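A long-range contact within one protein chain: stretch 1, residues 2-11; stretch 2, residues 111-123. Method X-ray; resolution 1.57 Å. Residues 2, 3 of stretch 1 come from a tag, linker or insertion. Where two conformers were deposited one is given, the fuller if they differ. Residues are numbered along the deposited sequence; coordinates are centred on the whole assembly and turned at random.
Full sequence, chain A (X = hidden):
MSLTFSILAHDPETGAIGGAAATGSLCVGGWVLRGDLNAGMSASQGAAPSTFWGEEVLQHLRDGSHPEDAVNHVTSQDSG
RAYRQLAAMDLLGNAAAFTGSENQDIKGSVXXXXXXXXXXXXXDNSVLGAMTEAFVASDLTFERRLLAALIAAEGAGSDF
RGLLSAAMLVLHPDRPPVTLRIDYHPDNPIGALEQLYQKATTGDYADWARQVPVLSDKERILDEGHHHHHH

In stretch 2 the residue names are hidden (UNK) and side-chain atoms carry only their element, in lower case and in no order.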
ATOM      1  N   SER A   2       5.572 -16.618  -2.365  1.00 24.64           N
ATOM      2  CA  SER A   2       4.430 -16.661  -3.327  1.00 23.64           C
ATOM      3  C   SER A   2       4.461 -15.421  -4.215  1.00 22.28           C
ATOM      4  O   SER A   2       5.121 -14.422  -3.873  1.00 22.10           O
ATOM      5  CB  SER A   2       3.091 -16.739  -2.586  1.00 24.76           C
ATOM      6  OG  SER A   2       2.809 -15.510  -1.936  1.00 28.77           O
ATOM      7  N   LEU A   3       3.754 -15.493  -5.340  1.00 21.13           N
ATOM      8  CA  LEU A   3       3.574 -14.338  -6.222  1.00 20.08           C
ATOM      9  C   LEU A   3       3.231 -13.113  -5.360  1.00 19.19           C
ATOM     10  O   LEU A   3       2.296 -13.167  -4.565  1.00 18.73           O
ATOM     11  CB  LEU A   3       2.420 -14.598  -7.184  1.00 20.33           C
ATOM     12  CG  LEU A   3       1.959 -13.430  -8.067  1.00 20.41           C
ATOM     13  CD1 LEU A   3       3.094 -12.862  -8.908  1.00 22.65           C
ATOM     14  CD2 LEU A   3       0.825 -13.898  -8.977  1.00 21.16           C
ATOM     15  N   THR A   4       3.987 -12.030  -5.510  1.00 18.48           N
ATOM     16  CA  THR A   4       3.798 -10.830  -4.675  1.00 18.24           C
ATOM     17  C   THR A   4       4.046  -9.567  -5.466  1.00 17.78           C
ATOM     18  O   THR A   4       5.082  -9.437  -6.122  1.00 17.15           O
ATOM     19  CB  THR A   4       4.806 -10.796  -3.500  1.00 18.00           C
ATOM     20  OG1 THR A   4       4.654 -11.972  -2.696  1.00 19.94           O
ATOM     21  CG2 THR A   4       4.603  -9.538  -2.626  1.00 19.23           C
ATOM     22  N   PHE A   5       3.115  -8.617  -5.403  1.00 17.04           N
ATOM     23  CA  PHE A   5       3.395  -7.286  -5.948  1.00 16.42           C
ATOM     24  C   PHE A   5       2.730  -6.230  -5.095  1.00 15.58           C
ATOM     25  O   PHE A   5       1.676  -6.484  -4.502  1.00 16.32           O
ATOM     26  CB  PHE A   5       3.023  -7.135  -7.438  1.00 16.22           C
ATOM     27  CG  PHE A   5       1.685  -7.707  -7.810  1.00 17.01           C
ATOM     28  CD1 PHE A   5       0.493  -7.031  -7.500  1.00 16.59           C
ATOM     29  CD2 PHE A   5       1.609  -8.908  -8.520  1.00 17.95           C
ATOM     30  CE1 PHE A   5      -0.745  -7.554  -7.890  1.00 17.96           C
ATOM     31  CE2 PHE A   5       0.390  -9.446  -8.897  1.00 18.87           C
ATOM     32  CZ  PHE A   5      -0.802  -8.764  -8.579  1.00 18.20           C
ATOM     33  N   SER A   6       3.386  -5.081  -4.980  1.00 14.94           N
ATOM     34  CA  SER A   6       2.853  -3.961  -4.185  1.00 15.05           C
ATOM     35  C   SER A   6       3.184  -2.621  -4.823  1.00 15.47           C
ATOM     36  O   SER A   6       4.165  -2.485  -5.561  1.00 16.04           O
ATOM     37  CB  SER A   6       3.378  -4.003  -2.753  1.00 14.69           C
ATOM     38  OG  SER A   6       4.781  -3.798  -2.690  1.00 16.15           O
ATOM     39  N   ILE A   7       2.349  -1.632  -4.549  1.00 15.72           N
ATOM     40  CA  ILE A   7       2.585  -0.305  -5.086  1.00 15.52           C
ATOM     41  C   ILE A   7       2.369   0.680  -3.955  1.00 15.39           C
ATOM     42  O   ILE A   7       1.437   0.510  -3.183  1.00 15.72           O
ATOM     43  CB  ILE A   7       1.659   0.020  -6.280  1.00 15.66           C
ATOM     44  CG1 ILE A   7       2.021   1.379  -6.884  1.00 15.86           C
ATOM     45  CG2 ILE A   7       0.162  -0.118  -5.918  1.00 16.55           C
ATOM     46  CD1 ILE A   7       1.586   1.522  -8.308  1.00 16.80           C
ATOM     47  N   LEU A   8       3.288   1.633  -3.824  1.00 14.51           N
ATOM     48  CA  LEU A   8       3.141   2.774  -2.898  1.00 14.80           C
ATOM     49  C   LEU A   8       3.017   4.031  -3.735  1.00 14.88           C
ATOM     50  O   LEU A   8       3.708   4.177  -4.744  1.00 15.32           O
ATOM     51  CB  LEU A   8       4.343   2.903  -1.968  1.00 14.31           C
ATOM     52  CG  LEU A   8       4.769   1.639  -1.207  1.00 15.14           C
ATOM     53  CD1 LEU A   8       6.076   1.865  -0.428  1.00 16.94           C
ATOM     54  CD2 LEU A   8       3.637   1.163  -0.306  1.00 16.71           C
ATOM     55  N   ALA A   9       2.170   4.963  -3.307  1.00 14.84           N
ATOM     56  CA  ALA A   9       2.026   6.199  -4.070  1.00 15.58           C
ATOM     57  C   ALA A   9       1.591   7.358  -3.201  1.00 16.42           C
ATOM     58  O   ALA A   9       0.986   7.160  -2.153  1.00 16.36           O
ATOM     59  CB  ALA A   9       1.015   6.011  -5.211  1.00 15.73           C
ATOM     60  N   HIS A  10       1.912   8.560  -3.680  1.00 17.07           N
ATOM     61  CA  HIS A  10       1.487   9.834  -3.109  1.00 17.61           C
ATOM     62  C   HIS A  10       0.470  10.452  -4.077  1.00 18.44           C
ATOM     63  O   HIS A  10       0.617  10.333  -5.304  1.00 18.39           O
ATOM     64  CB  HIS A  10       2.753  10.712  -2.928  1.00 18.12           C
ATOM     65  CG  HIS A  10       2.501  12.179  -2.730  1.00 19.11           C
ATOM     66  ND1 HIS A  10       1.662  12.676  -1.754  1.00 22.09           N
ATOM     67  CD2 HIS A  10       3.079  13.260  -3.312  1.00 19.00           C
ATOM     68  CE1 HIS A  10       1.679  14.000  -1.792  1.00 19.09           C
ATOM     69  NE2 HIS A  10       2.534  14.376  -2.723  1.00 22.97           N
ATOM     70  N   ASP A  11      -0.575  11.066  -3.529  1.00 18.19           N
ATOM     71  CA  ASP A  11      -1.577  11.762  -4.329  1.00 19.72           C
ATOM     72  C   ASP A  11      -1.348  13.270  -4.146  1.00 20.11           C
ATOM     73  O   ASP A  11      -1.820  13.846  -3.171  1.00 20.11           O
ATOM     74  CB  ASP A  11      -2.976  11.384  -3.848  1.00 19.76           C
ATOM     75  CG  ASP A  11      -4.080  12.030  -4.672  1.00 22.39           C
ATOM     76  OD1 ASP A  11      -3.938  12.116  -5.899  1.00 23.29           O
ATOM     77  OD2 ASP A  11      -5.097  12.441  -4.077  1.00 26.09           O
ATOM     78  N   UNK A 111      10.511   2.643  -9.870  1.00 19.21           N
ATOM     79  CA  UNK A 111      10.044   3.928  -9.334  1.00 20.08           C
ATOM     80  C   UNK A 111       9.328   4.686 -10.449  1.00 20.45           C
ATOM     81  O   UNK A 111       9.593   4.462 -11.635  1.00 20.68           O
ATOM     82  o   UNK A 111      12.093   5.069  -9.878  1.00 22.38           O
ATOM     83  c   UNK A 111      11.189   4.793  -8.795  1.00 20.82           C
ATOM     84  c   UNK A 111      11.924   4.053  -7.655  1.00 21.07           C
ATOM     85  N   UNK A 112       8.420   5.581 -10.078  1.00 19.66           N
ATOM     86  CA  UNK A 112       7.723   6.398 -11.063  1.00 19.65           C
ATOM     87  C   UNK A 112       7.414   7.722 -10.370  1.00 19.63           C
ATOM     88  O   UNK A 112       7.695   7.864  -9.194  1.00 19.61           O
ATOM     89  c   UNK A 112       3.661   5.608  -9.001  1.00 19.82           C
ATOM     90  c   UNK A 112       5.533   5.207 -10.497  1.00 19.31           C
ATOM     91  c   UNK A 112       5.663   3.923  -9.962  1.00 19.53           C
ATOM     92  c   UNK A 112       6.465   5.685 -11.583  1.00 18.91           C
ATOM     93  c   UNK A 112       3.803   4.316  -8.465  1.00 20.10           C
ATOM     94  c   UNK A 112       4.802   3.473  -8.951  1.00 21.43           C
ATOM     95  c   UNK A 112       4.533   6.036 -10.013  1.00 19.22           C
ATOM     96  N   UNK A 113       6.944   8.741 -11.075  0.50 20.01           N
ATOM     97  CA  UNK A 113       7.006  10.100 -10.494  0.50 20.03           C
ATOM     98  C   UNK A 113       6.555  10.211  -9.023  0.50 20.22           C
ATOM     99  O   UNK A 113       7.196  10.897  -8.209  0.50 20.95           O
ATOM    100  c   UNK A 113       6.240  11.089 -11.360  0.50 20.17           C
ATOM    101  N   UNK A 114       5.470   9.524  -8.688  0.50 19.55           N
ATOM    102  CA  UNK A 114       4.824   9.694  -7.391  0.50 18.69           C
ATOM    103  C   UNK A 114       4.701   8.391  -6.609  0.50 18.06           C
ATOM    104  O   UNK A 114       3.728   8.194  -5.881  0.50 17.62           O
ATOM    105  c   UNK A 114       3.431  10.279  -7.591  0.50 19.27           C
ATOM    106  o   UNK A 114       2.603   9.337  -8.248  0.50 19.40           O
ATOM    107  N   UNK A 115       5.689   7.512  -6.740  1.00 17.46           N
ATOM    108  CA  UNK A 115       5.617   6.212  -6.082  1.00 16.66           C
ATOM    109  C   UNK A 115       6.597   5.150  -6.527  1.00 16.33           C
ATOM    110  O   UNK A 115       7.591   5.448  -7.193  1.00 15.36           O
ATOM    111  N   UNK A 116       6.299   3.907  -6.156  1.00 15.94           N
ATOM    112  CA  UNK A 116       7.215   2.785  -6.400  1.00 15.72           C
ATOM    113  C   UNK A 116       6.420   1.482  -6.400  1.00 16.24           C
ATOM    114  O   UNK A 116       5.564   1.265  -5.543  1.00 15.56           O
ATOM    115  c   UNK A 116       7.887   2.548  -3.924  1.00 15.36           C
ATOM    116  c   UNK A 116       9.433   1.681  -5.726  1.00 15.75           C
ATOM    117  c   UNK A 116       8.393   2.755  -5.370  1.00 16.17           C
ATOM    118  c   UNK A 116      10.719   1.826  -4.925  1.00 15.41           C
ATOM    119  N   UNK A 117       6.703   0.642  -7.388  1.00 15.88           N
ATOM    120  CA  UNK A 117       6.117  -0.683  -7.481  1.00 16.69           C
ATOM    121  C   UNK A 117       7.245  -1.678  -7.197  1.00 16.19           C
ATOM    122  O   UNK A 117       8.375  -1.452  -7.625  1.00 16.54           O
ATOM    123  c   UNK A 117       5.597  -0.894  -8.878  1.00 16.59           C
ATOM    124  N   UNK A 118       6.949  -2.759  -6.466  1.00 15.80           N
ATOM    125  CA  UNK A 118       7.955  -3.819  -6.239  1.00 16.43           C
ATOM    126  C   UNK A 118       7.297  -5.178  -6.144  1.00 16.15           C
ATOM    127  O   UNK A 118       6.120  -5.286  -5.818  1.00 16.76           O
ATOM    128  c   UNK A 118       8.794  -3.540  -4.989  1.00 16.22           C
ATOM    129  o   UNK A 118       7.990  -3.460  -3.814  1.00 15.73           O
ATOM    130  N   UNK A 119       8.044  -6.233  -6.428  1.00 17.15           N
ATOM    131  CA  UNK A 119       7.443  -7.548  -6.337  1.00 17.08           C
ATOM    132  C   UNK A 119       8.469  -8.643  -6.459  1.00 17.73           C
ATOM    133  O   UNK A 119       9.639  -8.374  -6.745  1.00 16.82           O
ATOM    134  N   UNK A 120       8.020  -9.875  -6.239  1.00 18.31           N
ATOM    135  CA  UNK A 120       8.887 -11.036  -6.390  1.00 19.16           C
ATOM    136  C   UNK A 120       8.048 -12.258  -6.751  1.00 20.05           C
ATOM    137  O   UNK A 120       6.811 -12.230  -6.665  1.00 19.13           O
ATOM    138  o   UNK A 120       8.617 -12.727  -3.580  1.00 21.83           O
ATOM    139  n   UNK A 120       8.523 -10.513  -3.167  1.00 19.38           N
ATOM    140  c   UNK A 120       9.747 -11.283  -5.140  1.00 19.25           C
ATOM    141  c   UNK A 120       8.908 -11.570  -3.890  1.00 19.80           C
ATOM    142  N   UNK A 121       8.726 -13.326  -7.172  1.00 21.14           N
ATOM    143  CA  UNK A 121       8.038 -14.494  -7.718  0.50 21.56           C
ATOM    144  C   UNK A 121       7.074 -14.101  -8.856  1.00 21.85           C
ATOM    145  O   UNK A 121       5.977 -14.657  -8.980  1.00 21.43           O
ATOM    146  c   UNK A 121       6.723 -16.601  -6.977  0.50 25.02           C
ATOM    147  c   UNK A 121       7.319 -15.253  -6.590  0.50 22.45           C
ATOM    148 se   UNK A 121       8.032 -17.830  -7.727  0.50 33.74          SE
ATOM    149  c   UNK A 121       7.655 -17.598  -9.627  0.50 30.85           C
ATOM    150  N   UNK A 122       7.490 -13.142  -9.680  1.00 20.90           N
ATOM    151  CA  UNK A 122       6.697 -12.654 -10.789  1.00 21.46           C
ATOM    152  C   UNK A 122       6.938 -13.517 -12.025  1.00 22.00           C
ATOM    153  O   UNK A 122       8.008 -14.131 -12.174  1.00 22.43           O
ATOM    154  c   UNK A 122       7.678  -8.886 -10.377  1.00 22.25           C
ATOM    155  c   UNK A 122       7.087 -11.210 -11.100  1.00 20.96           C
ATOM    156  c   UNK A 122       7.056 -10.199  -9.942  1.00 21.45           C
ATOM    157  c   UNK A 122       5.620  -9.974  -9.449  1.00 21.20           C
ATOM    158  N   UNK A 123       5.959 -13.540 -12.923  1.00 23.19           N
ATOM    159  CA  UNK A 123       6.101 -14.306 -14.169  1.00 24.75           C
ATOM    160  C   UNK A 123       6.916 -13.600 -15.240  1.00 25.79           C
ATOM    161  O   UNK A 123       7.465 -14.247 -16.135  1.00 26.64           O
TER
HETATM  162  O   HOH W   1       7.479 -14.078  -1.590  1.00 36.32           O
HETATM  163  O   HOH W   2       6.204  -1.528  -3.352  1.00 17.68           O
HETATM  164  O   HOH W   3      -0.214   9.957  -7.862  1.00 24.77           O

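Position 111 carries one carbon bearing an oxygen and a second carbon, the beta-branched outline of threonine, the oxygen on the branching carbon excluding an all-carbon fork; T111 touches nothing on stretch 1. At 112 one carbon leads to a six-membered carbon ring with no further atom; the CA-to-CB bond points sideways, but the ring end comes nearer, within reach of I7 and the backbone oxygen of L8. The residue is phenylalanine, and F112 CZ lies 3.6 Å from I7 CD1 and 3.7 Å from L8 O. Position 113 has a single side-chain carbon, out of reach of stretch 1, and is alanine.

Position 114 has one carbon followed by one oxygen, linked through a water to H10, which is serine. Its backbone oxygen accepts a hydrogen bond from the backbone of H10 (H10 N to S114 O, 2.9 Å), and water 3 links S114 OG (2.9 Å) to H10 O (2.7 Å). Position 115 has no side-chain atom, its bare CA facing A9 and the backbone oxygen of L8, and is glycine. G115 pairs with A9 at a CA–CA distance of 4.1 Å, and an ideal CB here would fall 2.2 Å from L8 O, a clash; the bare CA instead approaches L8 O to 3.1 Å in a CA-H...O contact. G115 also exchanges two backbone hydrogen bonds with F112, closing the turn between them.

At 116 four carbons fork at the first, one arm being two carbons long, and meet the side chain of L8: isoleucine. I116 and L8 exchange backbone hydrogen bonds (L8 N to I116 O, 2.9 Å; I116 N to L8 O, 3.0 Å), and their side chains meet at L8 CD1 and I116 CG2, 4.0 Å apart. The lone carbon at 117, across from I7, identifies alanine; A117 CA is 3.3 Å from S6 O. Position 118, a carbon and then an oxygen close to the side chain of S6, is serine again. S118 and S6 form a hydrogen-bonded pair, S6 N to S118 O and S118 N to S6 O both at 2.9 Å, and water 2 bridges S6 OG (2.8 Å) and S118 OG (2.7 Å).

Position 119, opposite F5, lacks side-chain atoms: glycine. An ideal CB on G119 would sit 2.5 Å from T4 O, again a clash. At 120 two carbons end in an oxygen and a nitrogen, an amide beside the T4 side chain, hence asparagine. N120 N reaches T4 O at 3.0 Å, T4 N reaches N120 O at 3.1 Å, and N120 ND2 lies 3.7 Å from T4 CB. Position 121 is an unbranched chain interrupted by selenium, its CB 3.6 Å from the O atom of S2, a residue of the expression tag: selenomethionine, M121. At 122 four carbons fork at the second and approach L3 and T4: leucine, with L122 CD2 3.9 Å from L3 CD1, a tag residue, and 3.4 Å from T4 O. Position 123, without side-chain atoms, is glycine; G123 makes no contact.

The contact is an antiparallel strand pair in which seven backbone hydrogen bonds set the register. T4, S6 and L8 share one face with N120, S118 and I116; F5, I7 and A9 lie on the other, where G119, A117 and G115 offer little or no side chain.

Stretch 2 111-123: TFASGIASGNMLG
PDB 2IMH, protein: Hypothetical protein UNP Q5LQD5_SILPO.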